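Local coordinates for hypothetical membrane protein (Corynebacterium glutamicum, PDB 6JSB) that binds heme through an axial tyrosine on the iron and probably passes it along the corynebacterial heme-uptake machinery, at residues Gly39-Glu47 / Ala54-Leu62. Numbering follows the deposited sequence.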
ATOM      1  N   GLY A  39       8.925  -2.999  12.999  1.00 17.05           N
ATOM      2  CA  GLY A  39       9.101  -1.735  12.311  1.00 17.35           C
ATOM      3  C   GLY A  39       8.651  -1.929  10.885  1.00 18.46           C
ATOM      4  O   GLY A  39       7.686  -2.658  10.630  1.00 18.61           O
ATOM      5  N   ILE A  40       9.291  -1.189   9.972  1.00 17.78           N
ATOM      6  CA  ILE A  40       8.876  -1.193   8.569  1.00 18.58           C
ATOM      7  C   ILE A  40      10.042  -1.650   7.688  1.00 20.05           C
ATOM      8  O   ILE A  40      11.167  -1.133   7.823  1.00 21.54           O
ATOM      9  CB  ILE A  40       8.386   0.222   8.160  1.00 16.51           C
ATOM     10  CG1 ILE A  40       7.165   0.595   9.027  1.00 17.10           C
ATOM     11  CG2 ILE A  40       8.136   0.326   6.622  1.00 17.97           C
ATOM     12  CD1 ILE A  40       6.546   1.981   8.749  1.00 18.60           C
ATOM     13  N   GLU A  41       9.793  -2.616   6.802  0.55 17.30           N
ATOM     14  CA  GLU A  41      10.764  -3.043   5.803  0.55 18.08           C
ATOM     15  C   GLU A  41      10.135  -2.900   4.426  0.55 19.89           C
ATOM     16  O   GLU A  41       8.944  -3.162   4.252  0.55 17.83           O
ATOM     17  CB  GLU A  41      11.218  -4.518   6.035  0.55 21.98           C
ATOM     18  CG  GLU A  41      12.336  -4.990   5.105  0.55 23.99           C
ATOM     19  CD  GLU A  41      13.013  -6.287   5.571  0.55 35.16           C
ATOM     20  OE1 GLU A  41      12.312  -7.189   6.075  0.55 36.87           O
ATOM     21  OE2 GLU A  41      14.259  -6.401   5.471  0.55 40.24           O
ATOM     22  N   VAL A  42      10.918  -2.435   3.449  1.00 19.18           N
ATOM     23  CA  VAL A  42      10.399  -2.285   2.088  1.00 17.90           C
ATOM     24  C   VAL A  42      11.202  -3.194   1.150  1.00 17.38           C
ATOM     25  O   VAL A  42      12.322  -3.613   1.480  1.00 20.25           O
ATOM     26  CB  VAL A  42      10.426  -0.802   1.615  1.00 16.00           C
ATOM     27  CG1 VAL A  42       9.720   0.091   2.679  1.00 17.56           C
ATOM     28  CG2 VAL A  42      11.888  -0.366   1.341  1.00 17.87           C
ATOM     29  N   ARG A  43      10.630  -3.508  -0.027  1.00 17.01           N
ATOM     30  CA  ARG A  43      11.290  -4.420  -0.934  1.00 17.10           C
ATOM     31  C   ARG A  43      10.803  -4.182  -2.367  1.00 19.37           C
ATOM     32  O   ARG A  43       9.805  -3.481  -2.614  1.00 20.93           O
ATOM     33  CB  ARG A  43      11.028  -5.880  -0.523  1.00 20.13           C
ATOM     34  CG  ARG A  43       9.540  -6.272  -0.662  1.00 20.50           C
ATOM     35  CD  ARG A  43       9.375  -7.741  -0.233  1.00 21.04           C
ATOM     36  NE  ARG A  43       8.014  -8.240  -0.507  1.00 19.60           N
ATOM     37  CZ  ARG A  43       6.974  -7.978   0.269  1.00 20.35           C
ATOM     38  NH1 ARG A  43       7.107  -7.208   1.363  1.00 20.64           N
ATOM     39  NH2 ARG A  43       5.777  -8.512  -0.057  1.00 19.62           N
ATOM     40  N   ASP A  44      11.514  -4.835  -3.300  1.00 19.71           N
ATOM     41  CA  ASP A  44      11.074  -4.983  -4.685  1.00 21.98           C
ATOM     42  C   ASP A  44      10.821  -3.626  -5.340  1.00 20.46           C
ATOM     43  O   ASP A  44       9.927  -3.482  -6.182  1.00 23.83           O
ATOM     44  CB  ASP A  44       9.823  -5.889  -4.785  1.00 26.21           C
ATOM     45  CG  ASP A  44      10.115  -7.348  -4.317  1.00 37.25           C
ATOM     46  OD1 ASP A  44      11.256  -7.812  -4.469  1.00 37.09           O
ATOM     47  OD2 ASP A  44       9.224  -8.048  -3.778  1.00 40.93           O
ATOM     48  N   GLY A  45      11.674  -2.660  -5.033  1.00 20.66           N
ATOM     49  CA  GLY A  45      11.634  -1.425  -5.788  1.00 20.51           C
ATOM     50  C   GLY A  45      11.006  -0.273  -5.032  1.00 22.50           C
ATOM     51  O   GLY A  45      11.108   0.863  -5.492  1.00 22.20           O
ATOM     52  N   VAL A  46      10.356  -0.521  -3.900  1.00 19.11           N
ATOM     53  CA  VAL A  46       9.867   0.604  -3.098  1.00 17.82           C
ATOM     54  C   VAL A  46      11.070   1.372  -2.573  1.00 20.11           C
ATOM     55  O   VAL A  46      12.064   0.782  -2.137  1.00 21.81           O
ATOM     56  CB  VAL A  46       8.977   0.106  -1.945  1.00 18.07           C
ATOM     57  CG1 VAL A  46       8.753   1.209  -0.924  1.00 17.36           C
ATOM     58  CG2 VAL A  46       7.624  -0.343  -2.493  1.00 18.36           C
ATOM     59  N   GLU A  47      10.983   2.693  -2.618  1.00 17.77           N
ATOM     60  CA  GLU A  47      11.916   3.563  -1.923  1.00 16.76           C
ATOM     61  C   GLU A  47      11.199   4.256  -0.776  1.00 19.64           C
ATOM     62  O   GLU A  47      10.000   4.566  -0.855  1.00 19.25           O
ATOM     63  CB  GLU A  47      12.473   4.622  -2.879  1.00 23.45           C
ATOM     64  CG  GLU A  47      13.141   4.057  -4.120  1.00 33.13           C
ATOM     65  CD  GLU A  47      14.603   3.727  -3.909  1.00 53.85           C
ATOM     66  OE1 GLU A  47      15.082   3.839  -2.750  1.00 58.12           O
ATOM     67  OE2 GLU A  47      15.273   3.359  -4.908  1.00 56.42           O
ATOM     68  N   ALA A  54       6.435  11.365   9.110  1.00 16.70           N
ATOM     69  CA  ALA A  54       7.171  11.916   7.973  1.00 18.79           C
ATOM     70  C   ALA A  54       7.520  10.882   6.933  1.00 19.45           C
ATOM     71  O   ALA A  54       8.094  11.223   5.894  1.00 20.18           O
ATOM     72  CB  ALA A  54       8.461  12.575   8.480  1.00 20.01           C
ATOM     73  N   ARG A  55       7.215   9.615   7.182  1.00 16.54           N
ATOM     74  CA  ARG A  55       7.667   8.590   6.262  1.00 16.46           C
ATOM     75  C   ARG A  55       6.892   8.695   4.954  1.00 17.90           C
ATOM     76  O   ARG A  55       5.651   8.909   4.935  1.00 17.83           O
ATOM     77  CB  ARG A  55       7.456   7.190   6.860  1.00 17.17           C
ATOM     78  CG  ARG A  55       7.967   6.067   5.911  1.00 16.31           C
ATOM     79  CD  ARG A  55       7.891   4.739   6.668  1.00 13.90           C
ATOM     80  NE  ARG A  55       8.907   4.570   7.752  1.00 15.75           N
ATOM     81  CZ  ARG A  55      10.128   4.106   7.531  1.00 19.65           C
ATOM     82  NH1 ARG A  55      10.590   3.895   6.286  1.00 21.49           N
ATOM     83  NH2 ARG A  55      10.923   3.850   8.586  1.00 20.59           N
ATOM     84  N   GLU A  56       7.623   8.484   3.874  1.00 14.84           N
ATOM     85  CA  GLU A  56       7.018   8.447   2.517  1.00 15.47           C
ATOM     86  C   GLU A  56       7.421   7.158   1.830  1.00 16.61           C
ATOM     87  O   GLU A  56       8.493   6.580   2.119  1.00 17.09           O
ATOM     88  CB  GLU A  56       7.549   9.651   1.690  1.00 19.51           C
ATOM     89  CG  GLU A  56       7.029  10.984   2.254  1.00 21.31           C
ATOM     90  CD  GLU A  56       7.504  12.172   1.444  1.00 33.14           C
ATOM     91  OE1 GLU A  56       8.571  12.673   1.772  1.00 30.40           O
ATOM     92  OE2 GLU A  56       6.824  12.578   0.458  1.00 35.88           O
ATOM     93  N   PHE A  57       6.562   6.674   0.915  1.00 15.48           N
ATOM     94  CA  PHE A  57       6.934   5.539   0.080  1.00 14.55           C
ATOM     95  C   PHE A  57       6.739   5.894  -1.377  1.00 20.01           C
ATOM     96  O   PHE A  57       5.687   6.465  -1.727  1.00 17.78           O
ATOM     97  CB  PHE A  57       6.012   4.285   0.342  1.00 16.71           C
ATOM     98  CG  PHE A  57       6.007   3.768   1.744  1.00 16.10           C
ATOM     99  CD1 PHE A  57       4.838   3.864   2.505  1.00 17.69           C
ATOM    100  CD2 PHE A  57       7.139   3.151   2.279  1.00 17.72           C
ATOM    101  CE1 PHE A  57       4.786   3.357   3.829  1.00 18.28           C
ATOM    102  CE2 PHE A  57       7.085   2.641   3.546  1.00 16.07           C
ATOM    103  CZ  PHE A  57       5.935   2.758   4.342  1.00 15.56           C
ATOM    104  N   THR A  58       7.691   5.518  -2.236  1.00 16.37           N
ATOM    105  CA  THR A  58       7.409   5.576  -3.675  1.00 17.22           C
ATOM    106  C   THR A  58       7.366   4.141  -4.182  1.00 20.07           C
ATOM    107  O   THR A  58       8.160   3.301  -3.742  1.00 21.11           O
ATOM    108  CB  THR A  58       8.447   6.364  -4.497  1.00 21.12           C
ATOM    109  OG1 THR A  58       9.663   5.611  -4.547  1.00 27.57           O
ATOM    110  CG2 THR A  58       8.675   7.732  -3.890  1.00 26.69           C
ATOM    111  N   TRP A  59       6.410   3.844  -5.042  1.00 16.37           N
ATOM    112  CA  TRP A  59       6.189   2.520  -5.565  1.00 15.95           C
ATOM    113  C   TRP A  59       6.493   2.539  -7.056  1.00 20.94           C
ATOM    114  O   TRP A  59       6.016   3.457  -7.754  1.00 19.58           O
ATOM    115  CB  TRP A  59       4.698   2.090  -5.344  1.00 15.99           C
ATOM    116  CG  TRP A  59       4.230   2.146  -3.885  1.00 15.36           C
ATOM    117  CD1 TRP A  59       3.911   3.273  -3.162  1.00 15.75           C
ATOM    118  CD2 TRP A  59       3.977   1.022  -3.010  1.00 15.31           C
ATOM    119  NE1 TRP A  59       3.487   2.930  -1.888  1.00 14.45           N
ATOM    120  CE2 TRP A  59       3.529   1.557  -1.764  1.00 15.41           C
ATOM    121  CE3 TRP A  59       4.100  -0.367  -3.166  1.00 16.94           C
ATOM    122  CZ2 TRP A  59       3.154   0.766  -0.706  1.00 15.45           C
ATOM    123  CZ3 TRP A  59       3.741  -1.196  -2.066  1.00 16.30           C
ATOM    124  CH2 TRP A  59       3.281  -0.623  -0.859  1.00 15.29           C
ATOM    125  N   PRO A  60       7.240   1.567  -7.588  1.00 19.90           N
ATOM    126  CA  PRO A  60       7.648   1.644  -8.991  1.00 19.35           C
ATOM    127  C   PRO A  60       6.511   1.233  -9.909  1.00 17.97           C
ATOM    128  O   PRO A  60       5.826   0.252  -9.658  1.00 20.39           O
ATOM    129  CB  PRO A  60       8.818   0.642  -9.072  1.00 21.56           C
ATOM    130  CG  PRO A  60       8.465  -0.426  -7.974  1.00 19.91           C
ATOM    131  CD  PRO A  60       7.875   0.430  -6.865  1.00 18.17           C
ATOM    132  N   VAL A  61       6.332   1.968 -11.012  1.00 19.03           N
ATOM    133  CA  VAL A  61       5.369   1.572 -12.039  1.00 21.17           C
ATOM    134  C   VAL A  61       5.950   0.443 -12.879  1.00 21.32           C
ATOM    135  O   VAL A  61       7.087   0.528 -13.383  1.00 22.67           O
ATOM    136  CB  VAL A  61       5.011   2.765 -12.935  1.00 19.18           C
ATOM    137  CG1 VAL A  61       4.134   2.265 -14.168  1.00 21.31           C
ATOM    138  CG2 VAL A  61       4.242   3.766 -12.079  1.00 19.84           C
ATOM    139  N   LEU A  62       5.183  -0.644 -13.006  1.00 18.81           N
ATOM    140  CA  LEU A  62       5.548  -1.744 -13.896  1.00 21.93           C
ATOM    141  C   LEU A  62       5.049  -1.526 -15.325  1.00 25.48           C
ATOM    142  O   LEU A  62       5.732  -1.929 -16.281  1.00 24.53           O
ATOM    143  CB  LEU A  62       4.962  -3.071 -13.369  1.00 24.33           C
ATOM    144  CG  LEU A  62       5.498  -3.454 -11.977  1.00 27.73           C
ATOM    145  CD1 LEU A  62       4.800  -4.720 -11.453  1.00 27.60           C
ATOM    146  CD2 LEU A  62       6.963  -3.636 -12.023  1.00 31.72           C
TER
HETATM  147  O   HOH W   1       9.899   3.419  -6.288  1.00 26.96           O
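Glu47 and Thr58 form one antiparallel hydrogen-bonded pair, Glu47 N donating to Thr58 O at 3.1 Å and Thr58 N to Glu47 O at 2.9 Å, the second being the straighter (165° at the hydrogen). How a turn hands the chain from one strand to another is well illustrated here: the type I' turn from Arg43 to Val46 ends strand 39-43, and the chain goes on as strand 47-49, alongside 56-65. Just past the pair, a water links the Gly45 carbonyl to the Thr58 side chain, donating to Gly45 O and hydrogen-bonding to Thr58 OG1 (2.8 Å), while the Pro60 ring sets its CD against Gly45 O.

Val46 divides its two methyls between the aromatic neighbours of Thr58. CG1 meets Phe57 CD2 obliquely, whereas CG2 makes an off-centre CH-pi contact with the six-membered ring of Trp59, 3.6 Å from Trp59 CE3. Phe57 then meets strand 39-43: Ile40 CG2 comes in at the ring edge, nearly in its plane, and Val42 CG1 arrives obliquely, 3.8 Å from Phe57 CE2. One face of the same ring carries Arg55 CG. Bent at chi3 (-72°), the arginine chain lays its guanidinium beneath Ile40 CB; the two side chains run in opposite directions, bringing Ile40 CD1 to 3.6 Å from Arg55 NE. Arg55 NE makes a salt bridge to Glu25, with Thr48 OG1 accepting from Arg55 NH1.

All this belongs to the antiparallel sheet of the HtaA domain. Strand 68-81, which pairs with both 39-43 and 56-65, packs Val75 on Phe57 and Trp59 and Trp77 on Ile40, and helix 18-24 adds Asn21 and Leu24 against Ile40. That helix also holds Tyr23, the axial heme ligand, whose side chain lies about 9 Å from that of Ile40.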